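Local coordinates for chain length determinant protein (Shigella flexneri, PDB 4ZM5) that regulates the chain length of the lipopolysaccharide O antigen, probably as an assembly of several copies in the membrane, at residues K5-A10 / S85-T90; S51-L56 / E67-E72; L145-I150 / K191-R196; Y156-Q161 / L181-L186. The protein carries 1 engineered substitution. All blocks are in the same frame, centred on the assembly; numbering follows the deposited sequence.

Contact 1: K5-A10 / S85-T90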
loop_
_atom_site.group_PDB
_atom_site.type_symbol
_atom_site.label_atom_id
_atom_site.label_comp_id
_atom_site.label_asym_id
_atom_site.label_seq_id
_atom_site.Cartn_x
_atom_site.Cartn_y
_atom_site.Cartn_z
ATOM N N LYS B 5 43.918 14.877 -10.585
ATOM C CA LYS B 5 44.071 16.107 -11.361
ATOM C C LYS B 5 42.791 17.011 -11.347
ATOM O O LYS B 5 42.779 17.950 -10.555
ATOM C CB LYS B 5 44.533 15.805 -12.796
ATOM C CG LYS B 5 46.031 15.972 -12.938
ATOM C CD LYS B 5 46.589 15.280 -14.140
ATOM C CE LYS B 5 48.087 15.396 -14.105
ATOM N NZ LYS B 5 48.728 14.562 -15.152
ATOM N N TRP B 6 41.740 16.772 -12.193
ATOM C CA TRP B 6 40.546 17.665 -12.202
ATOM C C TRP B 6 39.312 16.949 -11.656
ATOM O O TRP B 6 38.987 15.857 -12.118
ATOM C CB TRP B 6 40.240 18.211 -13.616
ATOM C CG TRP B 6 41.379 18.930 -14.273
ATOM C CD1 TRP B 6 42.513 18.373 -14.790
ATOM C CD2 TRP B 6 41.469 20.336 -14.533
ATOM N NE1 TRP B 6 43.306 19.345 -15.349
ATOM C CE2 TRP B 6 42.687 20.559 -15.216
ATOM C CE3 TRP B 6 40.641 21.434 -14.251
ATOM C CZ2 TRP B 6 43.106 21.840 -15.609
ATOM C CZ3 TRP B 6 41.026 22.690 -14.695
ATOM C CH2 TRP B 6 42.264 22.891 -15.330
ATOM N N THR B 7 38.617 17.565 -10.678
ATOM C CA THR B 7 37.429 16.968 -10.067
ATOM C C THR B 7 36.134 17.663 -10.532
ATOM O O THR B 7 35.966 18.873 -10.384
ATOM C CB THR B 7 37.535 16.948 -8.518
ATOM O OG1 THR B 7 38.710 16.252 -8.145
ATOM C CG2 THR B 7 36.367 16.227 -7.840
ATOM N N SER B 8 35.220 16.863 -11.078
ATOM C CA SER B 8 33.879 17.298 -11.439
ATOM C C SER B 8 32.920 16.793 -10.385
ATOM O O SER B 8 33.011 15.636 -9.965
ATOM C CB SER B 8 33.463 16.788 -12.803
ATOM O OG SER B 8 32.164 17.265 -13.122
ATOM N N THR B 9 32.032 17.672 -9.927
ATOM C CA THR B 9 31.100 17.355 -8.854
ATOM C C THR B 9 29.668 17.627 -9.283
ATOM O O THR B 9 29.392 18.592 -10.006
ATOM C CB THR B 9 31.475 18.180 -7.595
ATOM O OG1 THR B 9 32.815 17.900 -7.249
ATOM C CG2 THR B 9 30.635 17.846 -6.395
ATOM N N ALA B 10 28.763 16.785 -8.782
ATOM C CA ALA B 10 27.316 16.904 -8.934
ATOM C C ALA B 10 26.658 16.596 -7.592
ATOM O O ALA B 10 27.219 15.836 -6.793
ATOM C CB ALA B 10 26.802 15.970 -10.022
ATOM N N SER B 85 31.259 12.532 -7.361
ATOM C CA SER B 85 32.486 13.149 -7.846
ATOM C C SER B 85 33.265 12.254 -8.754
ATOM O O SER B 85 33.301 11.057 -8.550
ATOM C CB SER B 85 33.380 13.541 -6.673
ATOM O OG SER B 85 32.871 14.684 -6.009
ATOM N N TYR B 86 33.919 12.839 -9.736
ATOM C CA TYR B 86 34.775 12.119 -10.667
ATOM C C TYR B 86 36.073 12.884 -10.872
ATOM O O TYR B 86 36.053 14.093 -11.111
ATOM C CB TYR B 86 34.078 11.877 -12.012
ATOM C CG TYR B 86 34.928 11.062 -12.958
ATOM C CD1 TYR B 86 35.091 9.690 -12.775
ATOM C CD2 TYR B 86 35.617 11.669 -14.002
ATOM C CE1 TYR B 86 35.923 8.942 -13.607
ATOM C CE2 TYR B 86 36.453 10.933 -14.837
ATOM C CZ TYR B 86 36.588 9.565 -14.645
ATOM O OH TYR B 86 37.403 8.836 -15.464
ATOM N N VAL B 87 37.195 12.163 -10.807
ATOM C CA VAL B 87 38.519 12.729 -11.050
ATOM C C VAL B 87 38.946 12.339 -12.479
ATOM O O VAL B 87 39.171 11.152 -12.771
ATOM C CB VAL B 87 39.589 12.340 -9.985
ATOM C CG1 VAL B 87 40.913 13.068 -10.235
ATOM C CG2 VAL B 87 39.095 12.596 -8.566
ATOM N N GLY B 88 39.011 13.347 -13.342
ATOM C CA GLY B 88 39.411 13.205 -14.736
ATOM C C GLY B 88 40.797 13.757 -15.013
ATOM O O GLY B 88 41.482 14.245 -14.104
ATOM N N GLN B 89 41.220 13.683 -16.278
ATOM C CA GLN B 89 42.535 14.159 -16.721
ATOM C C GLN B 89 42.489 15.634 -17.157
ATOM O O GLN B 89 43.487 16.348 -17.007
ATOM C CB GLN B 89 43.070 13.288 -17.872
ATOM C CG GLN B 89 43.728 11.995 -17.415
ATOM C CD GLN B 89 44.408 11.284 -18.561
ATOM O OE1 GLN B 89 43.839 10.379 -19.185
ATOM N NE2 GLN B 89 45.645 11.675 -18.870
ATOM N N THR B 90 41.345 16.056 -17.736
ATOM C CA THR B 90 41.050 17.409 -18.235
ATOM C C THR B 90 39.740 17.874 -17.558
ATOM O O THR B 90 39.015 17.017 -17.062
ATOM C CB THR B 90 40.999 17.393 -19.791
ATOM O OG1 THR B 90 40.633 18.676 -20.294
ATOM C CG2 THR B 90 40.088 16.294 -20.364
#

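Contact 2: S51-L56 / E67-E72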
loop_
_atom_site.group_PDB
_atom_site.type_symbol
_atom_site.label_atom_id
_atom_site.label_comp_id
_atom_site.label_asym_id
_atom_site.label_seq_id
_atom_site.Cartn_x
_atom_site.Cartn_y
_atom_site.Cartn_z
ATOM N N SER B 51 22.181 3.087 -4.766
ATOM C CA SER B 51 22.637 1.702 -4.656
ATOM C C SER B 51 23.296 1.246 -5.949
ATOM O O SER B 51 24.397 0.709 -5.882
ATOM C CB SER B 51 21.498 0.763 -4.272
ATOM O OG SER B 51 20.389 0.957 -5.128
ATOM N N ALA B 52 22.649 1.487 -7.116
ATOM C CA ALA B 52 23.192 1.152 -8.434
ATOM C C ALA B 52 24.519 1.901 -8.653
ATOM O O ALA B 52 25.505 1.284 -9.062
ATOM C CB ALA B 52 22.189 1.508 -9.519
ATOM N N PHE B 53 24.557 3.212 -8.290
ATOM C CA PHE B 53 25.730 4.089 -8.412
ATOM C C PHE B 53 26.951 3.574 -7.640
ATOM O O PHE B 53 28.082 3.748 -8.102
ATOM C CB PHE B 53 25.407 5.522 -7.922
ATOM C CG PHE B 53 26.206 6.578 -8.643
ATOM C CD1 PHE B 53 27.479 6.934 -8.204
ATOM C CD2 PHE B 53 25.707 7.190 -9.790
ATOM C CE1 PHE B 53 28.243 7.885 -8.910
ATOM C CE2 PHE B 53 26.472 8.122 -10.501
ATOM C CZ PHE B 53 27.739 8.462 -10.060
ATOM N N SER B 54 26.719 2.989 -6.450
ATOM C CA SER B 54 27.742 2.501 -5.531
ATOM C C SER B 54 28.583 1.356 -6.132
ATOM O O SER B 54 29.691 1.109 -5.640
ATOM C CB SER B 54 27.119 2.071 -4.208
ATOM O OG SER B 54 26.359 0.886 -4.363
ATOM N N ALA B 55 28.086 0.687 -7.200
ATOM C CA ALA B 55 28.844 -0.371 -7.867
ATOM C C ALA B 55 30.038 0.220 -8.674
ATOM O O ALA B 55 31.123 -0.382 -8.725
ATOM C CB ALA B 55 27.924 -1.177 -8.772
ATOM N N LEU B 56 29.827 1.410 -9.277
ATOM C CA LEU B 56 30.799 2.128 -10.117
ATOM C C LEU B 56 32.096 2.481 -9.345
ATOM O O LEU B 56 33.151 2.119 -9.854
ATOM C CB LEU B 56 30.205 3.405 -10.762
ATOM C CG LEU B 56 28.896 3.384 -11.590
ATOM C CD1 LEU B 56 28.957 4.389 -12.675
ATOM C CD2 LEU B 56 28.522 2.000 -12.131
ATOM N N GLU B 67 40.174 4.345 -11.852
ATOM C CA GLU B 67 39.481 5.624 -11.904
ATOM C C GLU B 67 38.882 5.895 -10.528
ATOM O O GLU B 67 38.503 4.958 -9.808
ATOM C CB GLU B 67 38.404 5.642 -13.007
ATOM C CG GLU B 67 38.942 5.658 -14.434
ATOM C CD GLU B 67 37.906 5.455 -15.534
ATOM O OE1 GLU B 67 37.994 4.427 -16.244
ATOM O OE2 GLU B 67 37.016 6.321 -15.701
ATOM N N LYS B 68 38.836 7.172 -10.148
ATOM C CA LYS B 68 38.285 7.583 -8.872
ATOM C C LYS B 68 36.928 8.240 -9.095
ATOM O O LYS B 68 36.827 9.315 -9.698
ATOM C CB LYS B 68 39.265 8.516 -8.111
ATOM C CG LYS B 68 38.717 9.179 -6.840
ATOM C CD LYS B 68 38.665 8.246 -5.631
ATOM C CE LYS B 68 38.707 9.025 -4.334
ATOM N NZ LYS B 68 38.522 8.139 -3.149
ATOM N N LEU B 69 35.881 7.544 -8.620
ATOM C CA LEU B 69 34.498 8.000 -8.596
ATOM C C LEU B 69 33.975 7.832 -7.183
ATOM O O LEU B 69 34.167 6.779 -6.565
ATOM C CB LEU B 69 33.623 7.278 -9.613
ATOM C CG LEU B 69 32.230 7.852 -9.759
ATOM C CD1 LEU B 69 32.005 8.359 -11.146
ATOM C CD2 LEU B 69 31.210 6.815 -9.391
ATOM N N THR B 70 33.324 8.882 -6.679
ATOM C CA THR B 70 32.862 8.970 -5.305
ATOM C C THR B 70 31.381 9.288 -5.220
ATOM O O THR B 70 30.847 10.040 -6.039
ATOM C CB THR B 70 33.682 10.046 -4.585
ATOM O OG1 THR B 70 35.041 10.013 -5.030
ATOM C CG2 THR B 70 33.672 9.871 -3.096
ATOM N N ILE B 71 30.729 8.692 -4.206
ATOM C CA ILE B 71 29.337 8.916 -3.821
ATOM C C ILE B 71 29.322 8.981 -2.276
ATOM O O ILE B 71 29.638 8.009 -1.586
ATOM C CB ILE B 71 28.278 7.946 -4.449
ATOM C CG1 ILE B 71 26.827 8.350 -4.021
ATOM C CG2 ILE B 71 28.604 6.466 -4.221
ATOM C CD1 ILE B 71 25.691 7.902 -4.938
ATOM N N GLU B 72 29.048 10.177 -1.755
ATOM C CA GLU B 72 29.035 10.469 -0.329
ATOM C C GLU B 72 27.890 11.396 0.028
ATOM O O GLU B 72 27.508 12.219 -0.816
ATOM C CB GLU B 72 30.352 11.176 0.045
ATOM C CG GLU B 72 31.587 10.300 0.072
ATOM C CD GLU B 72 32.804 11.076 0.539
ATOM O OE1 GLU B 72 33.360 11.833 -0.288
ATOM O OE2 GLU B 72 33.114 11.033 1.753
#

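Contact 3: L145-I150 / K191-R196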
loop_
_atom_site.group_PDB
_atom_site.type_symbol
_atom_site.label_atom_id
_atom_site.label_comp_id
_atom_site.label_asym_id
_atom_site.label_seq_id
_atom_site.Cartn_x
_atom_site.Cartn_y
_atom_site.Cartn_z
ATOM N N LEU B 145 -27.617 -21.678 -0.124
ATOM C CA LEU B 145 -28.325 -21.923 1.142
ATOM C C LEU B 145 -29.789 -21.483 1.017
ATOM O O LEU B 145 -30.677 -22.286 1.302
ATOM C CB LEU B 145 -27.626 -21.214 2.310
ATOM C CG LEU B 145 -28.382 -21.132 3.636
ATOM C CD1 LEU B 145 -28.527 -22.502 4.282
ATOM C CD2 LEU B 145 -27.719 -20.176 4.575
ATOM N N ARG B 146 -30.031 -20.270 0.496
ATOM C CA ARG B 146 -31.366 -19.718 0.310
ATOM C C ARG B 146 -32.210 -20.589 -0.608
ATOM O O ARG B 146 -33.363 -20.836 -0.261
ATOM C CB ARG B 146 -31.325 -18.266 -0.185
ATOM C CG ARG B 146 -32.655 -17.498 0.003
ATOM C CD ARG B 146 -33.355 -17.850 1.313
ATOM N NE ARG B 146 -34.290 -16.824 1.750
ATOM C CZ ARG B 146 -34.687 -16.660 3.007
ATOM N NH1 ARG B 146 -34.248 -17.470 3.962
ATOM N NH2 ARG B 146 -35.524 -15.681 3.321
ATOM N N ILE B 147 -31.641 -21.111 -1.726
ATOM C CA ILE B 147 -32.373 -22.005 -2.635
ATOM C C ILE B 147 -32.752 -23.308 -1.902
ATOM O O ILE B 147 -33.905 -23.721 -2.022
ATOM C CB ILE B 147 -31.647 -22.276 -3.980
ATOM C CG1 ILE B 147 -31.298 -20.954 -4.736
ATOM C CG2 ILE B 147 -32.451 -23.254 -4.891
ATOM C CD1 ILE B 147 -32.509 -19.949 -5.075
ATOM N N ARG B 148 -31.828 -23.907 -1.096
ATOM C CA ARG B 148 -32.115 -25.107 -0.303
ATOM C C ARG B 148 -33.273 -24.838 0.673
ATOM O O ARG B 148 -34.200 -25.654 0.762
ATOM C CB ARG B 148 -30.853 -25.581 0.454
ATOM C CG ARG B 148 -29.888 -26.379 -0.421
ATOM C CD ARG B 148 -28.768 -27.083 0.353
ATOM N NE ARG B 148 -28.066 -26.235 1.333
ATOM C CZ ARG B 148 -26.980 -25.508 1.074
ATOM N NH1 ARG B 148 -26.448 -25.502 -0.146
ATOM N NH2 ARG B 148 -26.427 -24.769 2.023
ATOM N N GLN B 149 -33.248 -23.658 1.344
ATOM C CA GLN B 149 -34.294 -23.214 2.282
ATOM C C GLN B 149 -35.653 -23.079 1.588
ATOM O O GLN B 149 -36.651 -23.509 2.156
ATOM C CB GLN B 149 -33.903 -21.877 2.941
ATOM C CG GLN B 149 -32.680 -22.015 3.835
ATOM C CD GLN B 149 -32.319 -20.738 4.573
ATOM O OE1 GLN B 149 -32.269 -19.653 4.020
ATOM N NE2 GLN B 149 -32.024 -20.850 5.852
ATOM N N ILE B 150 -35.672 -22.518 0.351
ATOM C CA ILE B 150 -36.862 -22.364 -0.505
ATOM C C ILE B 150 -37.347 -23.763 -0.909
ATOM O O ILE B 150 -38.554 -24.012 -0.860
ATOM C CB ILE B 150 -36.592 -21.418 -1.727
ATOM C CG1 ILE B 150 -36.252 -19.982 -1.244
ATOM C CG2 ILE B 150 -37.762 -21.388 -2.714
ATOM C CD1 ILE B 150 -35.557 -19.071 -2.271
ATOM N N LYS B 191 -37.519 -22.506 -10.051
ATOM C CA LYS B 191 -37.443 -22.560 -11.528
ATOM C C LYS B 191 -36.512 -21.460 -12.068
ATOM O O LYS B 191 -35.893 -21.649 -13.126
ATOM C CB LYS B 191 -38.833 -22.425 -12.191
ATOM C CG LYS B 191 -39.786 -23.592 -11.988
ATOM C CD LYS B 191 -41.212 -23.206 -12.446
ATOM C CE LYS B 191 -42.329 -23.989 -11.774
ATOM N NZ LYS B 191 -42.571 -25.303 -12.419
ATOM N N HIS B 192 -36.400 -20.325 -11.334
ATOM C CA HIS B 192 -35.576 -19.187 -11.749
ATOM C C HIS B 192 -34.325 -19.025 -10.923
ATOM O O HIS B 192 -33.648 -17.994 -11.029
ATOM C CB HIS B 192 -36.393 -17.906 -11.730
ATOM C CG HIS B 192 -37.427 -17.907 -12.808
ATOM N ND1 HIS B 192 -37.069 -17.876 -14.143
ATOM C CD2 HIS B 192 -38.771 -18.010 -12.715
ATOM C CE1 HIS B 192 -38.204 -17.924 -14.815
ATOM N NE2 HIS B 192 -39.254 -17.995 -13.997
ATOM N N GLU B 193 -33.975 -20.084 -10.170
ATOM C CA GLU B 193 -32.810 -20.189 -9.297
ATOM C C GLU B 193 -31.594 -19.588 -9.968
ATOM O O GLU B 193 -30.907 -18.787 -9.351
ATOM C CB GLU B 193 -32.570 -21.680 -8.929
ATOM C CG GLU B 193 -31.150 -22.080 -8.516
ATOM C CD GLU B 193 -30.167 -22.409 -9.628
ATOM O OE1 GLU B 193 -30.591 -22.976 -10.663
ATOM O OE2 GLU B 193 -28.972 -22.065 -9.474
ATOM N N ALA B 194 -31.354 -19.957 -11.246
ATOM C CA ALA B 194 -30.188 -19.553 -12.022
ATOM C C ALA B 194 -30.104 -18.060 -12.222
ATOM O O ALA B 194 -29.008 -17.524 -12.154
ATOM C CB ALA B 194 -30.179 -20.257 -13.366
ATOM N N THR B 195 -31.232 -17.384 -12.453
ATOM C CA THR B 195 -31.206 -15.953 -12.744
ATOM C C THR B 195 -31.357 -15.080 -11.486
ATOM O O THR B 195 -31.362 -13.851 -11.603
ATOM C CB THR B 195 -32.221 -15.603 -13.831
ATOM O OG1 THR B 195 -33.484 -16.182 -13.505
ATOM C CG2 THR B 195 -31.763 -16.054 -15.215
ATOM N N ARG B 196 -31.386 -15.682 -10.294
ATOM C CA ARG B 196 -31.449 -14.925 -9.042
ATOM C C ARG B 196 -30.091 -14.225 -8.823
ATOM O O ARG B 196 -29.073 -14.913 -8.784
ATOM C CB ARG B 196 -31.786 -15.866 -7.876
ATOM C CG ARG B 196 -31.812 -15.194 -6.516
ATOM C CD ARG B 196 -32.141 -16.242 -5.484
ATOM N NE ARG B 196 -32.336 -15.680 -4.148
ATOM C CZ ARG B 196 -33.501 -15.616 -3.505
ATOM N NH1 ARG B 196 -34.618 -16.065 -4.081
ATOM N NH2 ARG B 196 -33.565 -15.082 -2.292
#

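Contact 4: Y156-Q161 / L181-L186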
loop_
_atom_site.group_PDB
_atom_site.type_symbol
_atom_site.label_atom_id
_atom_site.label_comp_id
_atom_site.label_asym_id
_atom_site.label_seq_id
_atom_site.Cartn_x
_atom_site.Cartn_y
_atom_site.Cartn_z
ATOM N N TYR B 156 -43.146 -27.963 2.724
ATOM C CA TYR B 156 -44.094 -27.579 3.779
ATOM C C TYR B 156 -45.369 -26.957 3.178
ATOM O O TYR B 156 -46.481 -27.235 3.657
ATOM C CB TYR B 156 -43.484 -26.595 4.820
ATOM C CG TYR B 156 -42.055 -26.821 5.268
ATOM C CD1 TYR B 156 -41.530 -28.108 5.385
ATOM C CD2 TYR B 156 -41.262 -25.754 5.689
ATOM C CE1 TYR B 156 -40.222 -28.318 5.813
ATOM C CE2 TYR B 156 -39.955 -25.954 6.129
ATOM C CZ TYR B 156 -39.441 -27.239 6.191
ATOM O OH TYR B 156 -38.161 -27.434 6.634
ATOM N N ALA B 157 -45.196 -26.078 2.153
ATOM C CA ALA B 157 -46.298 -25.392 1.466
ATOM C C ALA B 157 -47.210 -26.399 0.773
ATOM O O ALA B 157 -48.426 -26.241 0.812
ATOM C CB ALA B 157 -45.753 -24.396 0.454
ATOM N N ASN B 158 -46.624 -27.457 0.182
ATOM C CA ASN B 158 -47.386 -28.514 -0.482
ATOM C C ASN B 158 -48.133 -29.383 0.525
ATOM O O ASN B 158 -49.248 -29.785 0.232
ATOM C CB ASN B 158 -46.473 -29.390 -1.347
ATOM C CG ASN B 158 -46.005 -28.750 -2.632
ATOM O OD1 ASN B 158 -46.648 -27.859 -3.210
ATOM N ND2 ASN B 158 -44.906 -29.250 -3.150
ATOM N N GLN B 159 -47.525 -29.702 1.692
ATOM C CA GLN B 159 -48.205 -30.545 2.687
ATOM C C GLN B 159 -49.358 -29.784 3.350
ATOM O O GLN B 159 -50.417 -30.374 3.595
ATOM C CB GLN B 159 -47.254 -31.113 3.749
ATOM C CG GLN B 159 -47.708 -32.507 4.227
ATOM C CD GLN B 159 -47.021 -32.981 5.499
ATOM O OE1 GLN B 159 -45.872 -33.478 5.476
ATOM N NE2 GLN B 159 -47.737 -32.880 6.637
ATOM N N ALA B 160 -49.158 -28.478 3.614
ATOM C CA ALA B 160 -50.172 -27.607 4.203
ATOM C C ALA B 160 -51.205 -27.178 3.154
ATOM O O ALA B 160 -52.198 -26.545 3.511
ATOM C CB ALA B 160 -49.517 -26.386 4.828
ATOM N N GLN B 161 -50.969 -27.537 1.868
ATOM C CA GLN B 161 -51.798 -27.268 0.688
ATOM C C GLN B 161 -52.033 -25.754 0.476
ATOM O O GLN B 161 -53.097 -25.349 -0.010
ATOM C CB GLN B 161 -53.128 -28.027 0.766
ATOM C CG GLN B 161 -52.972 -29.541 0.807
ATOM C CD GLN B 161 -54.025 -30.206 -0.028
ATOM O OE1 GLN B 161 -55.214 -30.195 0.311
ATOM N NE2 GLN B 161 -53.612 -30.781 -1.153
ATOM N N LEU B 181 -45.311 -17.937 1.648
ATOM C CA LEU B 181 -45.275 -17.262 0.358
ATOM C C LEU B 181 -46.081 -18.049 -0.673
ATOM O O LEU B 181 -46.461 -17.501 -1.707
ATOM C CB LEU B 181 -43.836 -17.048 -0.108
ATOM C CG LEU B 181 -42.969 -16.152 0.800
ATOM C CD1 LEU B 181 -41.558 -16.055 0.281
ATOM C CD2 LEU B 181 -43.545 -14.767 0.955
ATOM N N GLY B 182 -46.392 -19.303 -0.345
ATOM C CA GLY B 182 -47.197 -20.192 -1.174
ATOM C C GLY B 182 -46.348 -21.021 -2.095
ATOM O O GLY B 182 -45.324 -20.533 -2.561
ATOM N N SER B 183 -46.785 -22.255 -2.405
ATOM C CA SER B 183 -46.060 -23.172 -3.293
ATOM C C SER B 183 -45.838 -22.594 -4.701
ATOM O O SER B 183 -44.795 -22.862 -5.297
ATOM C CB SER B 183 -46.767 -24.519 -3.389
ATOM O OG SER B 183 -48.085 -24.380 -3.891
ATOM N N GLU B 184 -46.778 -21.780 -5.206
ATOM C CA GLU B 184 -46.695 -21.147 -6.530
ATOM C C GLU B 184 -45.482 -20.208 -6.660
ATOM O O GLU B 184 -44.733 -20.320 -7.633
ATOM C CB GLU B 184 -47.977 -20.370 -6.833
ATOM C CG GLU B 184 -48.922 -21.053 -7.797
ATOM C CD GLU B 184 -50.263 -20.345 -7.851
ATOM O OE1 GLU B 184 -50.462 -19.455 -8.711
ATOM O OE2 GLU B 184 -51.086 -20.623 -6.954
ATOM N N ALA B 185 -45.282 -19.298 -5.678
ATOM C CA ALA B 185 -44.149 -18.370 -5.658
ATOM C C ALA B 185 -42.846 -19.092 -5.350
ATOM O O ALA B 185 -41.792 -18.723 -5.874
ATOM C CB ALA B 185 -44.384 -17.279 -4.632
ATOM N N LEU B 186 -42.906 -20.101 -4.489
ATOM C CA LEU B 186 -41.721 -20.861 -4.126
ATOM C C LEU B 186 -41.194 -21.656 -5.318
ATOM O O LEU B 186 -39.981 -21.659 -5.536
ATOM C CB LEU B 186 -42.006 -21.776 -2.935
ATOM C CG LEU B 186 -42.293 -21.069 -1.588
ATOM C CD1 LEU B 186 -42.802 -22.061 -0.558
ATOM C CD2 LEU B 186 -41.068 -20.283 -1.072
HETATM O O HOH W 1 -49.497 -26.465 -2.532
#

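Contact 1: K5-A10 / S85-T90
W6 and S8 pair with G88 and Y86 as neighbouring antiparallel strands of the sheet in the globular base of this Wzz-type domain. Four backbone hydrogen bonds hold the strands. W6 and G88 bond both ways, with G88 N to W6 O at 2.8 Å. S8 and Y86 do the same, with S8 N to Y86 O at 2.9 Å. Between these pairs T7 faces V87, and the T7 CA to Y86 O distance of 3.4 Å marks a CA-H...O contact. T7, T9, S85 and V87 share one face. There the T7 OG1 hydroxyl lies 3.7 Å from V87 CG2, and the T9 and S85 hydroxyls share only a weak hydrogen bond. S8 and Y86 are on the other face, buried under helix 91-159. K5 and the exposed side chains of Q89 and T90 form the looser end. W6 is the packed exception there. Its indole lies along the Q89-T90 backbone, with T90 C 3.8 Å above one face. Y86 OH is bonded to E67, T7 OG1 to D240 and S8 OG to T234. The backbone thus supplies the strong bonds across this strand pair, while the hydroxyls of T7, S8 and Y86 find their partners elsewhere.

Contact 2: S51-L56 / E67-E72
F53 meets L69 and I71 where the end of helix 38-53 packs on strand 68-73. This is a helix-on-sheet contact in the alpha/beta base of the domain. It is buried and apolar, and no hydrogen bond crosses it. L69 and I71 are two apart on the strand, so both side chains leave the same face and point at the helix. T70 between them points away. The F53 side chain crosses that of L69 at about a right angle and that of I71 obliquely. F53 CD1 lies 3.8 Å from I71 CD1. The ring lies obliquely against both side chains, though its exact approach to L69 is doubtful. The I71 chain runs out with CG1 anti to the backbone N (chi1 -177°), which carries CD1 to the root of the phenyl group. There I71 CD1 is 3.8 Å from F53 CB. S54 adds a lesser touch, with its CA 4.3 Å from I71 CG2. Along the strand's edge, T70 pairs through the backbone with S85 of strand 82-88. Helix 91-159 also packs here, with I102 and V105 against F53 and Y101 against L56. P81 of the third subunit packs on S51 and S54, so the helix end also lies at a subunit boundary. L56 completes the apolar group from helix 55-61. Its CB, three residues beyond F53, rests 3.8 Å from L69 CD2.

Contact 3: L145-I150 / K191-R196
I147 and E193 mark the nearest backbone approach, with their CA atoms 6.9 Å apart. Residues 145-150 are regular helix within the long helix 91-159. Residues 191-196 leave helix 183-191 at H192 and make a short 3-10 turn at 193-195. R196 follows the turn and points back at the long helix. Its chain is extended from CG to NE, with CG anti to the backbone N (chi1 177°), and it slides past I147 in the opposite direction. I147 CD1 lies 3.7 Å from R196 CD. The E193 chain crosses I147 at about a right angle, and its CG lies 3.9 Å from I147 CG1. At the far end, I150 CD1 meets R196 NH1 tip to tip at 3.6 Å. R146 CG lies 3.5 Å from R196 NH2, and the two guanidinium planes stand 69° apart. The like charges do not bond each other. D176 of the second subunit forms salt bridges with both, which probably offsets their repulsion. R146 NH1 also bonds Q149 OE1 at 2.9 Å, within the guanidinium plane but from above the amide carbonyl plane. R146 NH2 reaches V173 O. Beside this, I150 also packs on L186, M189 and I190 of helix 183-191. The contact joins the turn after that helix to the long helix, at the boundary with the second subunit.

Contact 4: Y156-Q161 / L181-L186
A157 and S183 meet in a helix-loop-helix hairpin at the far tip of the long helix. The end of helix 91-159 lies against the start of helix 183-191, and the helix-free chain between them makes the reversal. The first helix ends in a Schellman motif. Q161 is its C-prime residue, with positive phi. V162 N bonds back to A157 O, and Q161 N bonds weakly to N158 O. The second helix starts after G182, its N-cap residue. G182 has a phi of 92°, backbone angles at which a CB would be jammed against the carbonyl O of L181. The meeting is small and close. A157 CB points at the other helix and lies 3.7 Å from S183 N. The same methyl is also 3.9 Å from L186 CD1. L186 goes on to pack against I150, A153 and L154 of the long helix, so the apolar side continues down the hairpin. Outside the two segments, S183 also pairs through the backbone with V162. E184 packs on Q159 of the second subunit, while A160 O accepts a bond from K164 of the third. The polar side is bridged by water. N158 OD1 comes within 3.3 Å of S183 CB without bonding the S183 hydroxyl directly. One water spans the gap, donating to N158 OD1 at 3.2 Å and lying 2.9 Å from S183 OG.

The four contacts fall into two groups at opposite ends of an elongated chain. Contacts 1 and 2 lie in the base, with centres 13 Å apart. They share the sheet through neighbouring strands 68-73 and 82-88, and contact 2 falls within the span of chain bounded by contact 1. Contacts 3 and 4 lie at the far end, with centres 15 Å apart, and contact 4 falls within the span of contact 3. Both use helix 91-159, which follows strand 82-88. Contacts 1 and 4 are 93 Å apart between centres. The long helix thus joins a sheet-based base to a helical tip, and neighbouring subunits touch both ends.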